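Local coordinates for protein alpha-galactosidase (Umbelopsis vinacea, PDB 3A5V) that hydrolyses terminal alpha-linked galactose residues from galactosides as a tetrameric, N-glycosylated glycoside hydrolase of family 27, at residues 217-221 / 257-261; 252-256 / 381-385. All blocks are in the same frame, centred on the assembly; numbering follows the deposited sequence.

Contact 1: 217-221 / 257-261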
loop_
_atom_site.group_PDB
_atom_site.type_symbol
_atom_site.label_atom_id
_atom_site.label_comp_id
_atom_site.label_asym_id
_atom_site.label_seq_id
_atom_site.Cartn_x
_atom_site.Cartn_y
_atom_site.Cartn_z
ATOM N N VAL A 217 -12.796 0.138 -21.544
ATOM C CA VAL A 217 -12.824 1.595 -21.740
ATOM C C VAL A 217 -13.186 2.332 -20.428
ATOM O O VAL A 217 -12.456 3.243 -19.998
ATOM C CB VAL A 217 -13.795 1.966 -22.909
ATOM C CG1 VAL A 217 -14.026 3.488 -23.016
ATOM C CG2 VAL A 217 -13.233 1.409 -24.224
ATOM N N MET A 218 -14.278 1.907 -19.780
ATOM C CA MET A 218 -14.749 2.547 -18.549
ATOM C C MET A 218 -13.751 2.392 -17.383
ATOM O O MET A 218 -13.539 3.326 -16.593
ATOM C CB MET A 218 -16.148 2.032 -18.150
ATOM C CG MET A 218 -17.292 2.535 -19.069
ATOM S SD MET A 218 -17.379 4.349 -19.184
ATOM C CE MET A 218 -17.576 4.808 -17.460
ATOM N N ASN A 219 -13.125 1.222 -17.294
ATOM C CA ASN A 219 -12.065 1.000 -16.297
ATOM C C ASN A 219 -10.948 2.040 -16.458
ATOM O O ASN A 219 -10.514 2.678 -15.487
ATOM C CB ASN A 219 -11.515 -0.448 -16.405
ATOM C CG ASN A 219 -10.325 -0.703 -15.481
ATOM O OD1 ASN A 219 -9.187 -0.292 -15.777
ATOM N ND2 ASN A 219 -10.573 -1.399 -14.361
ATOM N N ILE A 220 -10.479 2.211 -17.695
ATOM C CA ILE A 220 -9.414 3.167 -17.959
ATOM C C ILE A 220 -9.849 4.611 -17.690
ATOM O O ILE A 220 -9.085 5.371 -17.100
ATOM C CB ILE A 220 -8.827 2.989 -19.390
ATOM C CG1 ILE A 220 -8.015 1.691 -19.429
ATOM C CG2 ILE A 220 -7.930 4.185 -19.795
ATOM C CD1 ILE A 220 -7.769 1.197 -20.842
ATOM N N ILE A 221 -11.071 4.979 -18.090
ATOM C CA ILE A 221 -11.557 6.343 -17.822
ATOM C C ILE A 221 -11.514 6.665 -16.311
ATOM O O ILE A 221 -11.103 7.758 -15.921
ATOM C CB ILE A 221 -12.990 6.592 -18.377
ATOM C CG1 ILE A 221 -12.972 6.548 -19.917
ATOM C CG2 ILE A 221 -13.540 7.956 -17.860
ATOM C CD1 ILE A 221 -14.331 6.501 -20.561
ATOM N N HIS A 257 -15.286 6.258 -26.348
ATOM C CA HIS A 257 -13.878 5.903 -26.254
ATOM C C HIS A 257 -13.017 6.987 -26.921
ATOM O O HIS A 257 -12.164 7.598 -26.266
ATOM C CB HIS A 257 -13.760 4.500 -26.890
ATOM C CG HIS A 257 -12.364 4.005 -27.148
ATOM N ND1 HIS A 257 -11.329 4.138 -26.248
ATOM C CD2 HIS A 257 -11.874 3.279 -28.184
ATOM C CE1 HIS A 257 -10.250 3.549 -26.736
ATOM N NE2 HIS A 257 -10.558 3.012 -27.906
ATOM N N TYR A 258 -13.308 7.292 -28.186
ATOM C CA TYR A 258 -12.528 8.303 -28.910
ATOM C C TYR A 258 -12.640 9.699 -28.264
ATOM O O TYR A 258 -11.644 10.415 -28.115
ATOM C CB TYR A 258 -12.967 8.346 -30.386
ATOM C CG TYR A 258 -12.034 9.142 -31.272
ATOM C CD1 TYR A 258 -12.163 10.529 -31.370
ATOM C CD2 TYR A 258 -11.014 8.514 -31.990
ATOM C CE1 TYR A 258 -11.306 11.288 -32.152
ATOM C CE2 TYR A 258 -10.141 9.269 -32.804
ATOM C CZ TYR A 258 -10.302 10.660 -32.871
ATOM O OH TYR A 258 -9.476 11.436 -33.668
ATOM N N THR A 259 -13.861 10.088 -27.917
ATOM C CA THR A 259 -14.126 11.410 -27.313
ATOM C C THR A 259 -13.308 11.649 -26.040
ATOM O O THR A 259 -12.695 12.712 -25.872
ATOM C CB THR A 259 -15.631 11.555 -26.963
ATOM O OG1 THR A 259 -16.424 11.452 -28.166
ATOM C CG2 THR A 259 -15.913 12.896 -26.234
ATOM N N ILE A 260 -13.334 10.676 -25.129
ATOM C CA ILE A 260 -12.659 10.830 -23.851
ATOM C C ILE A 260 -11.138 10.806 -24.030
ATOM O O ILE A 260 -10.452 11.621 -23.442
ATOM C CB ILE A 260 -13.143 9.785 -22.782
ATOM C CG1 ILE A 260 -14.658 9.943 -22.496
ATOM C CG2 ILE A 260 -12.341 9.904 -21.471
ATOM C CD1 ILE A 260 -15.072 11.325 -21.907
ATOM N N TRP A 261 -10.622 9.883 -24.845
ATOM C CA TRP A 261 -9.183 9.877 -25.176
ATOM C C TRP A 261 -8.774 11.242 -25.772
ATOM O O TRP A 261 -7.751 11.825 -25.391
ATOM C CB TRP A 261 -8.893 8.778 -26.200
ATOM C CG TRP A 261 -8.531 7.386 -25.634
ATOM C CD1 TRP A 261 -7.439 6.646 -25.995
ATOM C CD2 TRP A 261 -9.248 6.586 -24.661
ATOM N NE1 TRP A 261 -7.422 5.455 -25.325
ATOM C CE2 TRP A 261 -8.515 5.381 -24.500
ATOM C CE3 TRP A 261 -10.424 6.771 -23.905
ATOM C CZ2 TRP A 261 -8.913 4.357 -23.606
ATOM C CZ3 TRP A 261 -10.825 5.747 -23.009
ATOM C CH2 TRP A 261 -10.063 4.555 -22.872
#

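Contact 2: 252-256 / 381-385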
loop_
_atom_site.group_PDB
_atom_site.type_symbol
_atom_site.label_atom_id
_atom_site.label_comp_id
_atom_site.label_asym_id
_atom_site.label_seq_id
_atom_site.Cartn_x
_atom_site.Cartn_y
_atom_site.Cartn_z
ATOM N N GLU A 252 -21.621 3.929 -30.832
ATOM C CA GLU A 252 -21.710 4.897 -29.728
ATOM C C GLU A 252 -20.645 4.623 -28.652
ATOM O O GLU A 252 -20.083 5.560 -28.059
ATOM C CB GLU A 252 -23.126 4.939 -29.121
ATOM C CG GLU A 252 -24.207 5.544 -30.077
ATOM C CD GLU A 252 -23.809 6.897 -30.685
ATOM O OE1 GLU A 252 -23.253 7.745 -29.966
ATOM O OE2 GLU A 252 -24.038 7.111 -31.904
ATOM N N GLU A 253 -20.371 3.348 -28.395
ATOM C CA GLU A 253 -19.262 2.985 -27.493
ATOM C C GLU A 253 -17.901 3.475 -28.013
ATOM O O GLU A 253 -17.132 4.027 -27.246
ATOM C CB GLU A 253 -19.230 1.479 -27.250
ATOM C CG GLU A 253 -20.367 1.019 -26.348
ATOM C CD GLU A 253 -20.539 -0.499 -26.298
ATOM O OE1 GLU A 253 -20.058 -1.230 -27.197
ATOM O OE2 GLU A 253 -21.181 -0.951 -25.338
ATOM N N TYR A 254 -17.607 3.263 -29.305
ATOM C CA TYR A 254 -16.385 3.816 -29.918
ATOM C C TYR A 254 -16.360 5.338 -29.884
ATOM O O TYR A 254 -15.289 5.944 -29.706
ATOM C CB TYR A 254 -16.198 3.351 -31.371
ATOM C CG TYR A 254 -15.739 1.912 -31.480
ATOM C CD1 TYR A 254 -14.762 1.399 -30.605
ATOM C CD2 TYR A 254 -16.283 1.057 -32.453
ATOM C CE1 TYR A 254 -14.342 0.061 -30.693
ATOM C CE2 TYR A 254 -15.869 -0.289 -32.555
ATOM C CZ TYR A 254 -14.904 -0.773 -31.673
ATOM O OH TYR A 254 -14.514 -2.098 -31.768
ATOM N N ARG A 255 -17.525 5.963 -30.077
ATOM C CA ARG A 255 -17.570 7.417 -30.010
ATOM C C ARG A 255 -17.175 7.900 -28.609
ATOM O O ARG A 255 -16.449 8.887 -28.459
ATOM C CB ARG A 255 -18.955 7.954 -30.405
ATOM C CG ARG A 255 -18.974 9.478 -30.572
ATOM C CD ARG A 255 -20.403 10.014 -30.653
ATOM N NE ARG A 255 -21.213 9.329 -31.665
ATOM C CZ ARG A 255 -21.112 9.520 -32.979
ATOM N NH1 ARG A 255 -20.203 10.363 -33.482
ATOM N NH2 ARG A 255 -21.926 8.852 -33.801
ATOM N N VAL A 256 -17.652 7.196 -27.582
ATOM C CA VAL A 256 -17.306 7.545 -26.206
ATOM C C VAL A 256 -15.808 7.409 -25.958
ATOM O O VAL A 256 -15.157 8.312 -25.435
ATOM C CB VAL A 256 -18.112 6.678 -25.192
ATOM C CG1 VAL A 256 -17.678 6.983 -23.716
ATOM C CG2 VAL A 256 -19.541 6.963 -25.362
ATOM N N PRO A 381 -27.049 8.836 -25.806
ATOM C CA PRO A 381 -27.274 7.400 -26.007
ATOM C C PRO A 381 -26.691 6.544 -24.874
ATOM O O PRO A 381 -25.794 6.992 -24.142
ATOM C CB PRO A 381 -26.528 7.112 -27.320
ATOM C CG PRO A 381 -26.452 8.433 -28.013
ATOM C CD PRO A 381 -26.243 9.423 -26.900
ATOM N N ALA A 382 -27.202 5.321 -24.738
ATOM C CA ALA A 382 -26.586 4.300 -23.868
ATOM C C ALA A 382 -25.097 4.140 -24.202
ATOM O O ALA A 382 -24.731 4.084 -25.390
ATOM C CB ALA A 382 -27.300 2.962 -24.063
ATOM N N HIS A 383 -24.251 4.101 -23.161
ATOM C CA HIS A 383 -22.788 4.034 -23.294
ATOM C C HIS A 383 -22.259 5.144 -24.201
ATOM O O HIS A 383 -21.273 4.948 -24.925
ATOM C CB HIS A 383 -22.352 2.662 -23.842
ATOM C CG HIS A 383 -22.791 1.502 -22.998
ATOM N ND1 HIS A 383 -22.563 0.188 -23.361
ATOM C CD2 HIS A 383 -23.427 1.458 -21.799
ATOM C CE1 HIS A 383 -23.041 -0.614 -22.423
ATOM N NE2 HIS A 383 -23.574 0.130 -21.466
ATOM N N GLY A 384 -22.930 6.296 -24.151
ATOM C CA GLY A 384 -22.785 7.340 -25.160
ATOM C C GLY A 384 -22.307 8.663 -24.606
ATOM O O GLY A 384 -22.254 8.857 -23.373
ATOM N N VAL A 385 -21.930 9.554 -25.527
ATOM C CA VAL A 385 -21.496 10.920 -25.208
ATOM C C VAL A 385 -22.213 11.946 -26.072
ATOM O O VAL A 385 -22.669 11.626 -27.171
ATOM C CB VAL A 385 -19.943 11.134 -25.394
ATOM C CG1 VAL A 385 -19.134 10.424 -24.263
ATOM C CG2 VAL A 385 -19.474 10.710 -26.823
HETATM O O HOH W 1 -21.438 8.006 -28.049
HETATM O O HOH W 2 -23.856 10.397 -29.405
#

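Contact 1: 217-221 / 257-261
Val217 lays its CG2 methyl over one face of the His257 imidazole, 4.2 Å from the centroid and 27° off the ring normal, a CH-pi contact. The two residues belong to neighbouring helices, 217-227 and 251-263, on the outside of the beta/alpha barrel (TIM barrel); strand 236-238 comes between them in the chain. The axes of the short segments approach to 11.1 Å at an N-to-C angle of only 16°, and no hydrogen bond passes between them. Packing centres instead on the Trp261 indole. Its six-membered ring is reached obliquely from helix 217-227: Val217 CG1 and Ile221 CG1 both come to CZ3, the latter at 3.8 Å, while Ile220 CG2 meets CH2, also at 3.8 Å. With CG2 anti to the carbonyl carbon and CG1 anti to the backbone N (chi1 171°), Val217 divides its two methyls between imidazole and indole. The rings also meet each other, His257 ND1 lying 3.3 Å above the indole plane, over the centre of the six-membered ring. Polar anchors fix both rings from beyond the two segments: Trp261 NE1 bonds to Asp240 O, and His257 NE2 is hydrogen-bonded to the backbone N of Glu243. An alanine in place of Trp261 would probably leave a gap facing Val217, Ile220 and Ile221, and leave Asp240 O without its indole N-H. Phe314 of strand 311-318 touches both Ile221 and Ile260, bringing the C-terminal domain against this helix pair. Those two isoleucines cross at about a right angle, with Ile221 CG1 3.8 Å from Ile260 CG2.

Contact 2: 252-256 / 381-385
Glu252 OE1 is gripped three times: by the NE of Arg255 at 3.1 Å and by two waters that both donate to it. The Arg255 bond, part of a salt bridge, arrives on the syn side but 31° out of the carboxylate plane. Both waters carry this grip across to Val385: one, also held by Glu252 O, accepts from Val385 N at 3.0 Å, and the other donates to Val385 O. A bent Glu252 chain folds the carboxylate back alongside Pro381, so that Pro381 CG lies 3.8 Å from Glu252 OE1. Direct polar contact comes one residue on, where His383 ND1 donates to Glu253 OE2 at 2.7 Å. The bond is nearly straight at 164° and uses the anti lone pair of OE2; carboxylate and imidazole are nearly coplanar, 7° apart. Asp332 OD1 takes the other ring nitrogen, NE2, and Phe194 stacks on the ring, so its rotation is probably well fixed.

This is the interface between the catalytic beta/alpha barrel and the C-terminal beta sandwich. Helix 251-263 of the barrel receives the type II turn from Pro381 to Gly384 and the start of strand 384-390, where His383 and Gly384 form a G1 bulge opposite Asn329. A side chain on Gly384 would run into Pro381 O of its own turn. Deeper in, Val385 CG1 packs 3.8 Å from Val256 CG1, and Leu328 of strand 322-329 touches both valines. Val385 CG2 rests against the helix backbone at Val256 CA and Arg255 O, and lies 4.0 Å from Arg255 CG, while the Arg255 guanidinium makes a cation-pi contact with Trp364.

Overall arrangement
From the N terminus, most of the barrel strands precede helix 217-227, the first element used here. Contact 1 closes a loop when the chain, after strand 236-238, returns along helix 251-263 at residues 257-261. Contact 2 begins on that same helix at 252-256, ahead of the 257-261 segment, and closes a much longer loop of 124 residues at 381-385, after most of the C-terminal sandwich. The segments therefore alternate along the chain and the contacts cross rather than nest. Their centres lie about 10 Å apart, joined where Thr259 OG1 packs 3.4 Å from Val385 CG2. Helix 251-263 thus ties its barrel neighbour to the sandwich.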